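PDB 3GDE: DNA ligase from Archaeoglobus fulgidus, which probably seals nicks in double-stranded DNA during replication, recombination and repair, using ATP and magnesium. Local coordinates for residues E113-I127 and L142-E154. Sequence-based numbering, arbitrary orientation.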
loop_
_atom_site.group_PDB
_atom_site.type_symbol
_atom_site.label_atom_id
_atom_site.label_comp_id
_atom_site.label_asym_id
_atom_site.label_seq_id
_atom_site.Cartn_x
_atom_site.Cartn_y
_atom_site.Cartn_z
ATOM N N GLU A 113 -27.883 -16.840 15.021
ATOM C CA GLU A 113 -26.881 -15.938 14.510
ATOM C C GLU A 113 -26.031 -16.655 13.483
ATOM O O GLU A 113 -26.202 -17.861 13.272
ATOM C CB GLU A 113 -26.038 -15.390 15.662
ATOM C CG GLU A 113 -26.808 -14.400 16.536
ATOM C CD GLU A 113 -25.982 -13.832 17.664
ATOM O OE1 GLU A 113 -25.121 -14.564 18.195
ATOM O OE2 GLU A 113 -26.191 -12.652 18.027
ATOM N N GLU A 114 -25.127 -15.903 12.855
ATOM C CA GLU A 114 -24.362 -16.333 11.681
ATOM C C GLU A 114 -24.809 -15.499 10.482
ATOM O O GLU A 114 -25.999 -15.257 10.298
ATOM C CB GLU A 114 -24.524 -17.847 11.393
ATOM C CG GLU A 114 -23.475 -18.772 12.087
ATOM C CD GLU A 114 -24.058 -20.067 12.711
ATOM O OE1 GLU A 114 -23.383 -20.646 13.604
ATOM O OE2 GLU A 114 -25.176 -20.505 12.324
ATOM N N LEU A 115 -23.865 -15.008 9.694
ATOM C CA LEU A 115 -24.219 -14.489 8.378
ATOM C C LEU A 115 -23.270 -14.984 7.331
ATOM O O LEU A 115 -22.163 -15.392 7.634
ATOM C CB LEU A 115 -24.348 -12.959 8.310
ATOM C CG LEU A 115 -23.438 -11.934 8.981
ATOM C CD1 LEU A 115 -23.997 -11.640 10.344
ATOM C CD2 LEU A 115 -21.962 -12.307 9.040
ATOM N N THR A 116 -23.750 -14.966 6.097
ATOM C CA THR A 116 -22.998 -15.458 4.967
ATOM C C THR A 116 -21.942 -14.446 4.574
ATOM O O THR A 116 -22.105 -13.236 4.785
ATOM C CB THR A 116 -23.923 -15.743 3.753
ATOM O OG1 THR A 116 -24.512 -14.521 3.296
ATOM C CG2 THR A 116 -25.026 -16.735 4.132
ATOM N N VAL A 117 -20.859 -14.953 4.007
ATOM C CA VAL A 117 -19.847 -14.117 3.401
ATOM C C VAL A 117 -20.514 -13.237 2.335
ATOM O O VAL A 117 -20.142 -12.078 2.147
ATOM C CB VAL A 117 -18.733 -14.994 2.792
ATOM C CG1 VAL A 117 -17.665 -14.143 2.110
ATOM C CG2 VAL A 117 -18.121 -15.889 3.879
ATOM N N ARG A 118 -21.520 -13.786 1.658
ATOM C CA ARG A 118 -22.231 -13.056 0.619
ATOM C C ARG A 118 -22.933 -11.816 1.190
ATOM O O ARG A 118 -22.797 -10.724 0.641
ATOM C CB ARG A 118 -23.212 -13.984 -0.114
ATOM C CG ARG A 118 -23.501 -13.571 -1.571
ATOM C CD ARG A 118 -22.476 -14.125 -2.605
ATOM N NE ARG A 118 -21.244 -14.633 -1.991
ATOM C CZ ARG A 118 -20.105 -13.950 -1.860
ATOM N NH1 ARG A 118 -19.998 -12.699 -2.312
ATOM N NH2 ARG A 118 -19.070 -14.528 -1.265
ATOM N N LYS A 119 -23.653 -11.986 2.300
ATOM C CA LYS A 119 -24.265 -10.860 3.007
ATOM C C LYS A 119 -23.248 -9.824 3.507
ATOM O O LYS A 119 -23.500 -8.618 3.408
ATOM C CB LYS A 119 -25.139 -11.325 4.173
ATOM C CG LYS A 119 -26.178 -10.275 4.585
ATOM C CD LYS A 119 -26.369 -10.206 6.086
ATOM C CE LYS A 119 -27.853 -10.073 6.428
ATOM N NZ LYS A 119 -28.486 -11.442 6.590
ATOM N N VAL A 120 -22.119 -10.289 4.040
ATOM C CA VAL A 120 -21.030 -9.391 4.457
ATOM C C VAL A 120 -20.545 -8.539 3.276
ATOM O O VAL A 120 -20.440 -7.324 3.375
ATOM C CB VAL A 120 -19.835 -10.163 5.086
ATOM C CG1 VAL A 120 -18.647 -9.241 5.295
ATOM C CG2 VAL A 120 -20.245 -10.784 6.410
ATOM N N ARG A 121 -20.268 -9.202 2.164
ATOM C CA ARG A 121 -19.881 -8.543 0.924
ATOM C C ARG A 121 -20.911 -7.505 0.451
ATOM O O ARG A 121 -20.534 -6.399 0.091
ATOM C CB ARG A 121 -19.682 -9.590 -0.159
ATOM C CG ARG A 121 -19.351 -9.021 -1.510
ATOM C CD ARG A 121 -17.852 -8.959 -1.633
ATOM N NE ARG A 121 -17.363 -7.601 -1.571
ATOM C CZ ARG A 121 -16.094 -7.263 -1.380
ATOM N NH1 ARG A 121 -15.162 -8.185 -1.201
ATOM N NH2 ARG A 121 -15.771 -5.981 -1.351
ATOM N N GLU A 122 -22.192 -7.874 0.464
ATOM C CA GLU A 122 -23.279 -6.990 -0.002
ATOM C C GLU A 122 -23.422 -5.761 0.887
ATOM O O GLU A 122 -23.533 -4.649 0.386
ATOM C CB GLU A 122 -24.630 -7.723 -0.061
ATOM C CG GLU A 122 -24.622 -9.062 -0.799
ATOM C CD GLU A 122 -24.778 -8.956 -2.320
ATOM O OE1 GLU A 122 -25.014 -10.024 -2.938
ATOM O OE2 GLU A 122 -24.670 -7.836 -2.896
ATOM N N THR A 123 -23.416 -5.979 2.201
ATOM C CA THR A 123 -23.478 -4.902 3.190
ATOM C C THR A 123 -22.289 -3.939 3.055
ATOM O O THR A 123 -22.471 -2.715 3.093
ATOM C CB THR A 123 -23.528 -5.484 4.614
ATOM O OG1 THR A 123 -24.538 -6.500 4.661
ATOM C CG2 THR A 123 -23.834 -4.391 5.645
ATOM N N PHE A 124 -21.086 -4.504 2.888
ATOM C CA PHE A 124 -19.863 -3.719 2.605
ATOM C C PHE A 124 -19.963 -2.877 1.333
ATOM O O PHE A 124 -19.600 -1.694 1.346
ATOM C CB PHE A 124 -18.622 -4.616 2.537
ATOM C CG PHE A 124 -18.096 -5.048 3.888
ATOM C CD1 PHE A 124 -17.035 -5.936 3.978
ATOM C CD2 PHE A 124 -18.673 -4.582 5.068
ATOM C CE1 PHE A 124 -16.529 -6.336 5.222
ATOM C CE2 PHE A 124 -18.185 -4.989 6.311
ATOM C CZ PHE A 124 -17.107 -5.863 6.383
ATOM N N ASP A 125 -20.444 -3.480 0.241
ATOM C CA ASP A 125 -20.611 -2.760 -1.025
ATOM C C ASP A 125 -21.600 -1.595 -0.904
ATOM O O ASP A 125 -21.362 -0.524 -1.466
ATOM C CB ASP A 125 -20.994 -3.707 -2.172
ATOM C CG ASP A 125 -19.825 -4.603 -2.625
ATOM O OD1 ASP A 125 -18.691 -4.467 -2.112
ATOM O OD2 ASP A 125 -20.041 -5.445 -3.515
ATOM N N GLU A 126 -22.689 -1.788 -0.150
ATOM C CA GLU A 126 -23.598 -0.683 0.138
ATOM C C GLU A 126 -22.933 0.420 0.972
ATOM O O GLU A 126 -23.037 1.588 0.629
ATOM C CB GLU A 126 -24.881 -1.133 0.831
ATOM C CG GLU A 126 -25.735 0.101 1.137
ATOM C CD GLU A 126 -27.106 -0.171 1.698
ATOM O OE1 GLU A 126 -27.809 0.834 1.917
ATOM O OE2 GLU A 126 -27.477 -1.346 1.928
ATOM N N ILE A 127 -22.271 0.039 2.066
ATOM C CA ILE A 127 -21.544 0.982 2.908
ATOM C C ILE A 127 -20.560 1.838 2.106
ATOM O O ILE A 127 -20.560 3.058 2.246
ATOM C CB ILE A 127 -20.833 0.271 4.105
ATOM C CG1 ILE A 127 -21.866 -0.166 5.153
ATOM C CG2 ILE A 127 -19.813 1.189 4.743
ATOM C CD1 ILE A 127 -21.363 -1.213 6.178
ATOM N N LEU A 142 -26.243 0.137 9.194
ATOM C CA LEU A 142 -25.861 -1.071 8.452
ATOM C C LEU A 142 -24.901 -1.969 9.222
ATOM O O LEU A 142 -25.077 -3.182 9.261
ATOM C CB LEU A 142 -25.284 -0.714 7.082
ATOM C CG LEU A 142 -26.294 -0.212 6.045
ATOM C CD1 LEU A 142 -25.575 0.395 4.843
ATOM C CD2 LEU A 142 -27.264 -1.333 5.623
ATOM N N LEU A 143 -23.886 -1.367 9.833
ATOM C CA LEU A 143 -22.979 -2.092 10.723
ATOM C C LEU A 143 -23.699 -2.684 11.939
ATOM O O LEU A 143 -23.405 -3.809 12.334
ATOM C CB LEU A 143 -21.857 -1.165 11.202
ATOM C CG LEU A 143 -20.850 -0.631 10.188
ATOM C CD1 LEU A 143 -20.064 0.528 10.807
ATOM C CD2 LEU A 143 -19.910 -1.749 9.671
ATOM N N THR A 144 -24.606 -1.904 12.536
ATOM C CA THR A 144 -25.474 -2.321 13.652
ATOM C C THR A 144 -26.345 -3.534 13.303
ATOM O O THR A 144 -26.537 -4.427 14.132
ATOM C CB THR A 144 -26.398 -1.154 14.096
ATOM O OG1 THR A 144 -25.604 -0.086 14.618
ATOM C CG2 THR A 144 -27.425 -1.589 15.167
ATOM N N GLY A 145 -26.868 -3.557 12.079
ATOM C CA GLY A 145 -27.640 -4.682 11.602
ATOM C C GLY A 145 -26.795 -5.930 11.470
ATOM O O GLY A 145 -27.277 -7.039 11.722
ATOM N N LEU A 146 -25.533 -5.748 11.083
ATOM C CA LEU A 146 -24.609 -6.853 10.887
ATOM C C LEU A 146 -24.170 -7.447 12.238
ATOM O O LEU A 146 -24.150 -8.672 12.415
ATOM C CB LEU A 146 -23.401 -6.365 10.084
ATOM C CG LEU A 146 -22.799 -7.221 8.971
ATOM C CD1 LEU A 146 -23.855 -7.656 7.930
ATOM C CD2 LEU A 146 -21.662 -6.453 8.301
ATOM N N TYR A 147 -23.843 -6.575 13.191
ATOM C CA TYR A 147 -23.472 -7.010 14.542
ATOM C C TYR A 147 -24.624 -7.686 15.285
ATOM O O TYR A 147 -24.392 -8.548 16.125
ATOM C CB TYR A 147 -22.965 -5.830 15.382
ATOM C CG TYR A 147 -21.536 -5.422 15.137
ATOM C CD1 TYR A 147 -21.221 -4.106 14.810
ATOM C CD2 TYR A 147 -20.487 -6.345 15.252
ATOM C CE1 TYR A 147 -19.884 -3.705 14.594
ATOM C CE2 TYR A 147 -19.157 -5.966 15.033
ATOM C CZ TYR A 147 -18.867 -4.645 14.710
ATOM O OH TYR A 147 -17.562 -4.251 14.501
ATOM N N GLY A 148 -25.858 -7.275 14.990
ATOM C CA GLY A 148 -27.050 -7.921 15.544
ATOM C C GLY A 148 -27.273 -9.352 15.068
ATOM O O GLY A 148 -27.927 -10.132 15.748
ATOM N N LEU A 149 -26.724 -9.699 13.909
ATOM C CA LEU A 149 -26.893 -11.038 13.318
ATOM C C LEU A 149 -25.670 -11.955 13.471
ATOM O O LEU A 149 -25.760 -13.163 13.225
ATOM C CB LEU A 149 -27.236 -10.912 11.834
ATOM C CG LEU A 149 -28.657 -10.812 11.271
ATOM C CD1 LEU A 149 -29.755 -10.653 12.299
ATOM C CD2 LEU A 149 -28.695 -9.685 10.255
ATOM N N ALA A 150 -24.542 -11.385 13.880
ATOM C CA ALA A 150 -23.267 -12.086 13.909
ATOM C C ALA A 150 -23.024 -12.889 15.192
ATOM O O ALA A 150 -23.486 -12.515 16.265
ATOM C CB ALA A 150 -22.135 -11.096 13.699
ATOM N N THR A 151 -22.297 -13.998 15.071
ATOM C CA THR A 151 -21.786 -14.705 16.247
ATOM C C THR A 151 -20.646 -13.877 16.880
ATOM O O THR A 151 -20.105 -12.981 16.236
ATOM C CB THR A 151 -21.279 -16.130 15.902
ATOM O OG1 THR A 151 -20.120 -16.052 15.073
ATOM C CG2 THR A 151 -22.369 -16.963 15.201
ATOM N N PRO A 152 -20.306 -14.149 18.152
ATOM C CA PRO A 152 -19.169 -13.472 18.780
ATOM C C PRO A 152 -17.891 -13.542 17.933
ATOM O O PRO A 152 -17.247 -12.518 17.720
ATOM C CB PRO A 152 -19.007 -14.230 20.110
ATOM C CG PRO A 152 -20.401 -14.673 20.442
ATOM C CD PRO A 152 -20.973 -15.081 19.093
ATOM N N LEU A 153 -17.555 -14.725 17.427
ATOM C CA LEU A 153 -16.368 -14.889 16.574
ATOM C C LEU A 153 -16.478 -14.196 15.214
ATOM O O LEU A 153 -15.472 -13.735 14.661
ATOM C CB LEU A 153 -16.055 -16.373 16.386
ATOM C CG LEU A 153 -14.597 -16.807 16.375
ATOM C CD1 LEU A 153 -13.751 -16.058 17.436
ATOM C CD2 LEU A 153 -14.547 -18.296 16.593
ATOM N N GLU A 154 -17.689 -14.121 14.668
ATOM C CA GLU A 154 -17.910 -13.331 13.454
ATOM C C GLU A 154 -17.673 -11.852 13.723
ATOM O O GLU A 154 -17.072 -11.163 12.908
ATOM C CB GLU A 154 -19.326 -13.521 12.905
ATOM C CG GLU A 154 -19.487 -14.723 12.023
ATOM C CD GLU A 154 -20.948 -15.009 11.647
ATOM O OE1 GLU A 154 -21.867 -14.564 12.364
ATOM O OE2 GLU A 154 -21.178 -15.695 10.628
#
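Helices 117-127 and 142-149 pack antiparallel, their axes 166° apart and 10.6 Å at closest approach, while loop residue Glu-114 gives its N-H to Leu-149 O. The two helices form a helical hairpin in the all-helical N-terminal region of the ligase, the part that in related DNA ligases binds DNA. Beyond the hairpin, Thr-151 and Glu-154 form a capping box that starts helix 152-162. The Glu-154 carboxylate also reaches the other segment: OE2 accepts from Leu-115 N at 2.9 Å, on its syn side, while OE1 takes Thr-151 N on its anti side. With an alanine at Glu-154, Leu-115 N and Thr-151 N would probably lose this shared acceptor, and one of the ties between the loop and the start of helix 152-162 would go. Leu-115 holds CG between its backbone N and carbonyl carbon (chi1 41°), which brings CD1 against the turn, 3.6 Å from Leu-149 CB. Between the helices, Thr-123 and Leu-146 meet tip to tip, with Leu-146 CD1 3.5 Å from Thr-123 OG1. That hydroxyl is turned back to donate to Lys-119 O, so its polar end is satisfied within its own helix. Farther along, Ile-127 and Leu-142 slide past each other in opposite directions, and Ile-127 CD1 touches Leu-143 CD2. Glu-126 crosses Leu-142 at about a right angle and carries its carboxylate on to a salt bridge with Arg-138. Leu-142 CD1 lies 3.5 Å from Glu-126 CD.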